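Local coordinates for protein AAA ATPase, central region (Enterococcus faecium, PDB 2R9G) that belongs to the MgsA (RarA) family of AAA+ ATPases, which probably act at stalled replication forks, and is represented here by its C-terminal, oligomer-forming region, at residues 102-106 with 176-182; 33-37 with 91-96; 171-175 with 189-193. One frame throughout, in Å; residues are numbered along the deposited sequence.

Interaction 1: residues 102-106 with 176-182; sequences PKSNS and KDTGKYE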
loop_
_atom_site.group_PDB
_atom_site.type_symbol
_atom_site.label_atom_id
_atom_site.label_comp_id
_atom_site.label_asym_id
_atom_site.label_seq_id
_atom_site.Cartn_x
_atom_site.Cartn_y
_atom_site.Cartn_z
ATOM N N PRO C 102 -3.504 8.768 14.985
ATOM C CA PRO C 102 -4.304 8.221 16.082
ATOM C C PRO C 102 -3.805 6.866 16.570
ATOM O O PRO C 102 -3.419 6.012 15.763
ATOM C CB PRO C 102 -5.694 8.080 15.459
ATOM C CG PRO C 102 -5.726 9.147 14.418
ATOM C CD PRO C 102 -4.351 9.103 13.823
ATOM N N LYS C 103 -3.811 6.685 17.884
ATOM C CA LYS C 103 -3.312 5.468 18.501
ATOM C C LYS C 103 -4.464 4.540 18.853
ATOM O O LYS C 103 -5.488 4.979 19.385
ATOM C CB LYS C 103 -2.518 5.778 19.772
ATOM C CG LYS C 103 -1.419 6.825 19.630
ATOM C CD LYS C 103 -0.269 6.316 18.786
ATOM C CE LYS C 103 0.826 7.352 18.677
ATOM N NZ LYS C 103 0.368 8.602 18.029
ATOM N N SER C 104 -4.284 3.257 18.558
ATOM C CA SER C 104 -5.228 2.238 18.962
ATOM C C SER C 104 -4.524 0.915 19.228
ATOM O O SER C 104 -3.766 0.414 18.382
ATOM C CB SER C 104 -6.304 2.044 17.898
ATOM O OG SER C 104 -7.191 1.020 18.297
ATOM N N ASN C 105 -4.782 0.356 20.409
ATOM C CA ASN C 105 -4.309 -0.972 20.738
ATOM C C ASN C 105 -5.448 -1.992 20.790
ATOM O O ASN C 105 -5.233 -3.148 21.165
ATOM C CB ASN C 105 -3.507 -0.951 22.053
ATOM C CG ASN C 105 -4.373 -0.646 23.291
ATOM O OD1 ASN C 105 -5.482 -0.108 23.197
ATOM N ND2 ASN C 105 -3.838 -0.967 24.462
ATOM N N SER C 106 -6.648 -1.551 20.398
ATOM C CA SER C 106 -7.889 -2.323 20.555
ATOM C C SER C 106 -7.843 -3.723 19.958
ATOM O O SER C 106 -8.267 -4.671 20.603
ATOM C CB SER C 106 -9.091 -1.556 19.994
ATOM O OG SER C 106 -8.942 -1.327 18.605
ATOM N N LYS C 176 -12.496 1.809 19.476
ATOM C CA LYS C 176 -12.087 3.114 19.961
ATOM C C LYS C 176 -12.426 4.159 18.917
ATOM O O LYS C 176 -12.766 3.828 17.783
ATOM C CB LYS C 176 -10.599 3.104 20.310
ATOM C CG LYS C 176 -10.280 2.197 21.497
ATOM C CD LYS C 176 -8.922 2.519 22.086
ATOM C CE LYS C 176 -8.837 2.093 23.543
ATOM N NZ LYS C 176 -7.711 2.794 24.234
ATOM N N ASP C 177 -12.369 5.423 19.309
ATOM C CA ASP C 177 -12.740 6.504 18.403
ATOM C C ASP C 177 -11.640 7.552 18.296
ATOM O O ASP C 177 -11.911 8.729 18.042
ATOM C CB ASP C 177 -14.097 7.124 18.802
ATOM C CG ASP C 177 -14.153 7.588 20.265
ATOM O OD1 ASP C 177 -13.102 7.856 20.891
ATOM O OD2 ASP C 177 -15.283 7.695 20.789
ATOM N N THR C 178 -10.397 7.109 18.495
ATOM C CA THR C 178 -9.231 7.990 18.435
ATOM C C THR C 178 -8.970 8.486 17.010
ATOM O O THR C 178 -8.406 9.560 16.821
ATOM C CB THR C 178 -7.955 7.334 19.032
ATOM O OG1 THR C 178 -7.816 6.005 18.532
ATOM C CG2 THR C 178 -8.034 7.272 20.546
ATOM N N GLY C 179 -9.395 7.710 16.017
ATOM C CA GLY C 179 -9.358 8.153 14.632
ATOM C C GLY C 179 -10.611 7.798 13.851
ATOM O O GLY C 179 -11.349 6.874 14.220
ATOM N N LYS C 180 -10.813 8.517 12.748
ATOM C CA LYS C 180 -11.983 8.385 11.876
ATOM C C LYS C 180 -12.196 7.001 11.268
ATOM O O LYS C 180 -13.335 6.629 10.966
ATOM C CB LYS C 180 -11.927 9.423 10.751
ATOM C CG LYS C 180 -12.353 10.823 11.169
ATOM C CD LYS C 180 -12.508 11.731 9.952
ATOM C CE LYS C 180 -12.908 13.149 10.347
ATOM N NZ LYS C 180 -11.776 13.900 10.964
ATOM N N TYR C 181 -11.120 6.241 11.075
ATOM C CA TYR C 181 -11.261 4.904 10.512
ATOM C C TYR C 181 -11.952 3.935 11.473
ATOM O O TYR C 181 -12.829 3.162 11.060
ATOM C CB TYR C 181 -9.920 4.335 10.054
ATOM C CG TYR C 181 -10.077 3.135 9.149
ATOM C CD1 TYR C 181 -10.281 3.295 7.783
ATOM C CD2 TYR C 181 -10.034 1.840 9.659
ATOM C CE1 TYR C 181 -10.431 2.193 6.946
ATOM C CE2 TYR C 181 -10.183 0.736 8.829
ATOM C CZ TYR C 181 -10.378 0.917 7.479
ATOM O OH TYR C 181 -10.526 -0.177 6.654
ATOM N N GLU C 182 -11.553 3.978 12.742
ATOM C CA GLU C 182 -12.098 3.074 13.749
ATOM C C GLU C 182 -13.406 3.599 14.359
ATOM O O GLU C 182 -14.149 2.842 14.990
ATOM C CB GLU C 182 -11.061 2.779 14.831
ATOM C CG GLU C 182 -11.217 1.416 15.486
ATOM C CD GLU C 182 -10.360 1.236 16.732
ATOM O OE1 GLU C 182 -9.536 2.120 17.051
ATOM O OE2 GLU C 182 -10.518 0.200 17.400
HETATM O O HOH W 1 -5.648 3.666 22.195
#
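Ser-104, in the loop before helix 106-119, and Ser-106, its first residue, grip the carboxylate of Glu-182, so a helix-start loop is pinned to the first turn of helix 180-195. The tight part is polar and buried. Ser-104 OG donates to Glu-182 OE1 over 2.9 Å, and Ser-106 OG makes a short 2.5 Å bond to OE2. Each hydroxyl meets its oxygen on the syn side but about 30° out of the carboxylate plane, which ties down both oxygens and restrains rotation about CG-CD. Glutamate suits this place: its extended chain, with CG opposite the backbone N (chi1 -151°), spans the gap, and the start of helix 106-119 would probably favour its charge. OE2 also accepts weakly from Lys-176 N. Beside this grip the ring of Pro-102 lies against the backbone, with CB 3.8 Å from Gly-179 CA; Gly-179, at the N-cap, has no side chain to obstruct the proline. On the looser side Lys-176 NZ stays 3.8 Å from Asn-105 OD1, the two side chains crossing at a slant, while Asn-105 ND2 bonds to Tyr-149 OH of the second subunit. A water joins Lys-176 NZ to Lys-103 O. That carbonyl is also tied directly, by a 2.7 Å bond from Thr-178 OG1, which arrives 44° above the carbonyl plane.

Interaction 2: residues 33-37 with 91-96; sequences ALHYL and LADVVV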
loop_
_atom_site.group_PDB
_atom_site.type_symbol
_atom_site.label_atom_id
_atom_site.label_comp_id
_atom_site.label_asym_id
_atom_site.label_seq_id
_atom_site.Cartn_x
_atom_site.Cartn_y
_atom_site.Cartn_z
ATOM N N ALA C 33 11.286 10.053 20.021
ATOM C CA ALA C 33 11.332 8.874 19.148
ATOM C C ALA C 33 12.445 8.974 18.120
ATOM O O ALA C 33 13.095 7.973 17.802
ATOM C CB ALA C 33 10.005 8.659 18.470
ATOM N N LEU C 34 12.676 10.181 17.618
ATOM C CA LEU C 34 13.749 10.423 16.662
ATOM C C LEU C 34 15.112 10.362 17.332
ATOM O O LEU C 34 16.081 9.911 16.725
ATOM C CB LEU C 34 13.544 11.746 15.927
ATOM C CG LEU C 34 12.427 11.730 14.867
ATOM C CD1 LEU C 34 12.343 13.079 14.208
ATOM C CD2 LEU C 34 12.628 10.644 13.810
ATOM N N HIS C 35 15.170 10.789 18.594
ATOM C CA HIS C 35 16.374 10.647 19.398
ATOM C C HIS C 35 16.748 9.181 19.580
ATOM O O HIS C 35 17.906 8.808 19.371
ATOM C CB HIS C 35 16.206 11.313 20.764
ATOM C CG HIS C 35 17.195 10.836 21.779
ATOM N ND1 HIS C 35 18.529 11.173 21.727
ATOM C CD2 HIS C 35 17.054 10.017 22.846
ATOM C CE1 HIS C 35 19.165 10.596 22.729
ATOM N NE2 HIS C 35 18.294 9.888 23.423
ATOM N N TYR C 36 15.772 8.354 19.958
ATOM C CA TYR C 36 16.019 6.923 20.152
ATOM C C TYR C 36 16.249 6.171 18.854
ATOM O O TYR C 36 17.038 5.225 18.837
ATOM C CB TYR C 36 14.932 6.256 21.003
ATOM C CG TYR C 36 14.934 6.781 22.420
ATOM C CD1 TYR C 36 16.039 6.592 23.257
ATOM C CD2 TYR C 36 13.852 7.501 22.909
ATOM C CE1 TYR C 36 16.051 7.100 24.560
ATOM C CE2 TYR C 36 13.853 8.017 24.191
ATOM C CZ TYR C 36 14.945 7.810 25.013
ATOM O OH TYR C 36 14.914 8.316 26.285
ATOM N N LEU C 37 15.593 6.598 17.772
ATOM C CA LEU C 37 15.884 6.036 16.448
ATOM C C LEU C 37 17.343 6.300 16.081
ATOM O O LEU C 37 18.048 5.385 15.639
ATOM C CB LEU C 37 14.928 6.556 15.363
ATOM C CG LEU C 37 15.229 6.205 13.893
ATOM C CD1 LEU C 37 15.373 4.694 13.659
ATOM C CD2 LEU C 37 14.182 6.786 12.965
ATOM N N LEU C 91 12.681 5.257 7.499
ATOM C CA LEU C 91 12.371 5.001 8.914
ATOM C C LEU C 91 11.984 6.266 9.660
ATOM O O LEU C 91 11.068 6.232 10.472
ATOM C CB LEU C 91 13.535 4.323 9.631
ATOM C CG LEU C 91 13.928 2.963 9.057
ATOM C CD1 LEU C 91 15.102 2.410 9.820
ATOM C CD2 LEU C 91 12.729 1.989 9.057
ATOM N N ALA C 92 12.687 7.365 9.387
ATOM C CA ALA C 92 12.346 8.676 9.959
ATOM C C ALA C 92 10.940 9.104 9.569
ATOM O O ALA C 92 10.157 9.557 10.429
ATOM C CB ALA C 92 13.354 9.742 9.527
ATOM N N ASP C 93 10.628 8.953 8.277
ATOM C CA ASP C 93 9.323 9.288 7.739
ATOM C C ASP C 93 8.204 8.559 8.467
ATOM O O ASP C 93 7.193 9.167 8.818
ATOM C CB ASP C 93 9.245 8.936 6.250
ATOM C CG ASP C 93 10.010 9.904 5.363
ATOM O OD1 ASP C 93 10.076 9.612 4.158
ATOM O OD2 ASP C 93 10.541 10.931 5.843
ATOM N N VAL C 94 8.385 7.258 8.685
ATOM C CA VAL C 94 7.336 6.465 9.303
ATOM C C VAL C 94 7.227 6.712 10.795
ATOM O O VAL C 94 6.136 6.685 11.336
ATOM C CB VAL C 94 7.370 4.937 8.930
ATOM C CG1 VAL C 94 7.123 4.753 7.453
ATOM C CG2 VAL C 94 8.660 4.281 9.307
ATOM N N VAL C 95 8.348 7.009 11.440
ATOM C CA VAL C 95 8.365 7.309 12.871
ATOM C C VAL C 95 7.533 8.563 13.169
ATOM O O VAL C 95 6.669 8.542 14.043
ATOM C CB VAL C 95 9.823 7.405 13.421
ATOM C CG1 VAL C 95 9.885 8.143 14.749
ATOM C CG2 VAL C 95 10.421 6.018 13.587
ATOM N N VAL C 96 7.757 9.629 12.405
ATOM C CA VAL C 96 6.996 10.868 12.572
ATOM C C VAL C 96 5.501 10.638 12.337
ATOM O O VAL C 96 4.676 11.025 13.168
ATOM C CB VAL C 96 7.542 11.999 11.674
ATOM C CG1 VAL C 96 6.727 13.241 11.860
ATOM C CG2 VAL C 96 8.993 12.296 12.033
#
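Leu-37 N donates to Ala-33 O over 2.9 Å, a helical bond that places Ala-33 and Leu-37 one turn apart, both facing Val-95. Across the contact itself there is no hydrogen bond; helices 30-43 and 88-100 meet mainly through aliphatic side chains. The axes of segments 33-37 and 91-96 run roughly antiparallel, at 150°, 10.4 Å apart at their closest, in this all-helical domain. Val-95 is the central residue. Its branched CB splays two methyls: CG1 reaches Ala-33 CB and Leu-34 CD2, each at 3.8 Å, while CG2 meets Leu-37 CD2 at 3.9 Å. In Leu-37, CG opposite the backbone N (chi1 172°) directs the branch across to the other helix, where CD2 lies 4.2 Å from Leu-91 CB. The short side chain of Ala-92 lets Leu-37 CD2 come close to its backbone N. The Leu-34 and Val-95 side chains run past each other in opposite directions, and Leu-34 CD1 touches Val-96 CG2 at 4.1 Å. Ala-33 fits where the helices come near each other, CA to CA 7.1 Å from Val-95. Phe-21 of helix 14-26 and Ile-49 of helix 46-61 extend the core around Leu-37, and Leu-34 also packs on Ala-110 of the second subunit. Because almost all the touching groups are apolar, with no hydrogen bond across, the contact depends on complementary shape and on exclusion of water.

Interaction 3: residues 171-175 with 189-193; sequences QYYQP and YYRIK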
loop_
_atom_site.group_PDB
_atom_site.type_symbol
_atom_site.label_atom_id
_atom_site.label_comp_id
_atom_site.label_asym_id
_atom_site.label_seq_id
_atom_site.Cartn_x
_atom_site.Cartn_y
_atom_site.Cartn_z
ATOM N N GLN C 171 -17.087 -11.052 24.545
ATOM C CA GLN C 171 -16.865 -9.810 23.829
ATOM C C GLN C 171 -15.421 -9.387 24.044
ATOM O O GLN C 171 -15.044 -8.941 25.132
ATOM C CB GLN C 171 -17.835 -8.726 24.303
ATOM C CG GLN C 171 -17.702 -7.399 23.560
ATOM C CD GLN C 171 -18.775 -6.390 23.936
ATOM O OE1 GLN C 171 -19.863 -6.751 24.388
ATOM N NE2 GLN C 171 -18.474 -5.114 23.735
ATOM N N TYR C 172 -14.617 -9.550 23.000
ATOM C CA TYR C 172 -13.190 -9.236 23.058
ATOM C C TYR C 172 -12.880 -7.833 22.556
ATOM O O TYR C 172 -12.015 -7.151 23.107
ATOM C CB TYR C 172 -12.397 -10.254 22.251
ATOM C CG TYR C 172 -12.624 -11.684 22.681
ATOM C CD1 TYR C 172 -12.466 -12.066 24.010
ATOM C CD2 TYR C 172 -12.992 -12.659 21.752
ATOM C CE1 TYR C 172 -12.674 -13.376 24.408
ATOM C CE2 TYR C 172 -13.199 -13.972 22.135
ATOM C CZ TYR C 172 -13.036 -14.325 23.467
ATOM O OH TYR C 172 -13.248 -15.626 23.859
ATOM N N TYR C 173 -13.593 -7.411 21.513
ATOM C CA TYR C 173 -13.292 -6.175 20.837
ATOM C C TYR C 173 -14.117 -5.019 21.373
ATOM O O TYR C 173 -15.349 -5.022 21.302
ATOM C CB TYR C 173 -13.463 -6.326 19.319
ATOM C CG TYR C 173 -13.178 -5.053 18.544
ATOM C CD1 TYR C 173 -11.914 -4.459 18.579
ATOM C CD2 TYR C 173 -14.170 -4.446 17.777
ATOM C CE1 TYR C 173 -11.649 -3.289 17.879
ATOM C CE2 TYR C 173 -13.918 -3.272 17.069
ATOM C CZ TYR C 173 -12.655 -2.700 17.127
ATOM O OH TYR C 173 -12.383 -1.543 16.435
ATOM N N GLN C 174 -13.422 -4.040 21.931
ATOM C CA GLN C 174 -14.051 -2.783 22.293
ATOM C C GLN C 174 -13.442 -1.682 21.438
ATOM O O GLN C 174 -12.296 -1.269 21.662
ATOM C CB GLN C 174 -13.974 -2.495 23.801
ATOM C CG GLN C 174 -12.997 -3.367 24.579
ATOM C CD GLN C 174 -13.476 -3.679 25.994
ATOM O OE1 GLN C 174 -12.732 -3.516 26.961
ATOM N NE2 GLN C 174 -14.721 -4.134 26.119
ATOM N N PRO C 175 -14.205 -1.231 20.427
ATOM C CA PRO C 175 -13.759 -0.238 19.458
ATOM C C PRO C 175 -13.435 1.104 20.088
ATOM O O PRO C 175 -14.013 1.478 21.113
ATOM C CB PRO C 175 -14.955 -0.100 18.521
ATOM C CG PRO C 175 -16.106 -0.616 19.271
ATOM C CD PRO C 175 -15.580 -1.681 20.151
ATOM N N TYR C 189 -19.612 -2.222 14.000
ATOM C CA TYR C 189 -19.630 -3.184 15.104
ATOM C C TYR C 189 -20.917 -3.122 15.951
ATOM O O TYR C 189 -21.539 -4.150 16.221
ATOM C CB TYR C 189 -18.380 -3.000 15.983
ATOM C CG TYR C 189 -18.243 -4.009 17.102
ATOM C CD1 TYR C 189 -17.788 -5.303 16.843
ATOM C CD2 TYR C 189 -18.556 -3.666 18.422
ATOM C CE1 TYR C 189 -17.660 -6.242 17.864
ATOM C CE2 TYR C 189 -18.434 -4.600 19.455
ATOM C CZ TYR C 189 -17.979 -5.887 19.169
ATOM O OH TYR C 189 -17.847 -6.826 20.174
ATOM N N TYR C 190 -21.319 -1.922 16.350
ATOM C CA TYR C 190 -22.521 -1.768 17.165
ATOM C C TYR C 190 -23.808 -1.906 16.354
ATOM O O TYR C 190 -24.818 -2.381 16.876
ATOM C CB TYR C 190 -22.487 -0.454 17.953
ATOM C CG TYR C 190 -21.444 -0.464 19.043
ATOM C CD1 TYR C 190 -20.460 0.520 19.103
ATOM C CD2 TYR C 190 -21.426 -1.477 20.005
ATOM C CE1 TYR C 190 -19.491 0.506 20.105
ATOM C CE2 TYR C 190 -20.463 -1.505 21.006
ATOM C CZ TYR C 190 -19.500 -0.513 21.050
ATOM O OH TYR C 190 -18.550 -0.546 22.043
ATOM N N ARG C 191 -23.747 -1.511 15.081
ATOM C CA ARG C 191 -24.840 -1.691 14.123
ATOM C C ARG C 191 -25.200 -3.171 13.971
ATOM O O ARG C 191 -26.379 -3.524 13.913
ATOM C CB ARG C 191 -24.449 -1.096 12.765
ATOM C CG ARG C 191 -25.526 -1.099 11.697
ATOM C CD ARG C 191 -25.038 -0.420 10.413
ATOM N NE ARG C 191 -24.798 1.012 10.610
ATOM C CZ ARG C 191 -23.617 1.619 10.479
ATOM N NH1 ARG C 191 -22.532 0.939 10.124
ATOM N NH2 ARG C 191 -23.524 2.925 10.695
ATOM N N ILE C 192 -24.175 -4.023 13.923
ATOM C CA ILE C 192 -24.362 -5.470 13.844
ATOM C C ILE C 192 -24.994 -6.001 15.133
ATOM O O ILE C 192 -25.918 -6.812 15.079
ATOM C CB ILE C 192 -23.040 -6.203 13.477
ATOM C CG1 ILE C 192 -22.644 -5.869 12.031
ATOM C CG2 ILE C 192 -23.169 -7.720 13.661
ATOM C CD1 ILE C 192 -21.146 -6.000 11.734
ATOM N N LYS C 193 -24.536 -5.493 16.276
ATOM C CA LYS C 193 -25.101 -5.863 17.579
ATOM C C LYS C 193 -26.571 -5.471 17.729
ATOM O O LYS C 193 -27.336 -6.183 18.383
ATOM C CB LYS C 193 -24.272 -5.287 18.731
ATOM C CG LYS C 193 -22.880 -5.871 18.820
ATOM C CD LYS C 193 -22.391 -6.002 20.250
ATOM C CE LYS C 193 -21.222 -6.975 20.300
ATOM N NZ LYS C 193 -20.917 -7.467 21.671
#
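Tyr-173 and Tyr-189 both carry CG opposite the backbone N (chi1 179° and -176°), and these torsions bring the two phenol rings together. The pair is T-shaped: the edge of Tyr-173 points at the face of Tyr-189, with planes at 89° and centroids 5.3 Å apart. The touching atom is Tyr-173 CD2, poised above the rim of the partner ring and 3.8 Å from Tyr-189 CD1. Pro-175 then crosses the Tyr-189 side chain at about a right angle, its CD 4.0 Å from Tyr-189 CD2, and its CG approaches Tyr-190 CE1 to 3.7 Å. A rigid, apolar proline ring suits a place against both tyrosines. In fold terms, the chain turns after the irregular segment 171-175, and helix 180-195 runs back beside it, so that Pro-175 lies by Tyr-189 and Gln-171 by Lys-193. The tyrosine hydroxyls serve other partners: Tyr-173 OH bonds to Glu-182, and Tyr-189 OH to Asp-31 of the third subunit, whose carboxylate also accepts from the backbone N of Tyr-172 and Tyr-173. At the more exposed end, the extended chain of Gln-171 lays CG 3.4 Å from Tyr-189 OH and presents its amide oxygen to the long Lys-193, bent at chi2, whose NZ gives OE1 a weak hydrogen bond of 3.0 Å.

How the interactions relate
Interactions 1 and 3 share helix 180-195 and touch directly: Tyr-173 OH of interaction 3 probably hydrogen-bonds to Glu-182 OE2 of interaction 1 at 2.7 Å, and the Tyr-173 ring packs beside Ser-106. Their centres are about 14 Å apart. Interaction 2 stands separate, its centre about 21 Å from that of interaction 1, with nearest atoms about 7 Å apart, and about 34 Å from that of interaction 3, across the chain's centre. In the assembly interaction 3 does meet this region of another copy, Tyr-173 packing on Val-96 of the third subunit. Interactions 1 and 2 both touch the second subunit, and interactions 1 and 3 the third, so each contact lies at a subunit interface of the four-chain assembly.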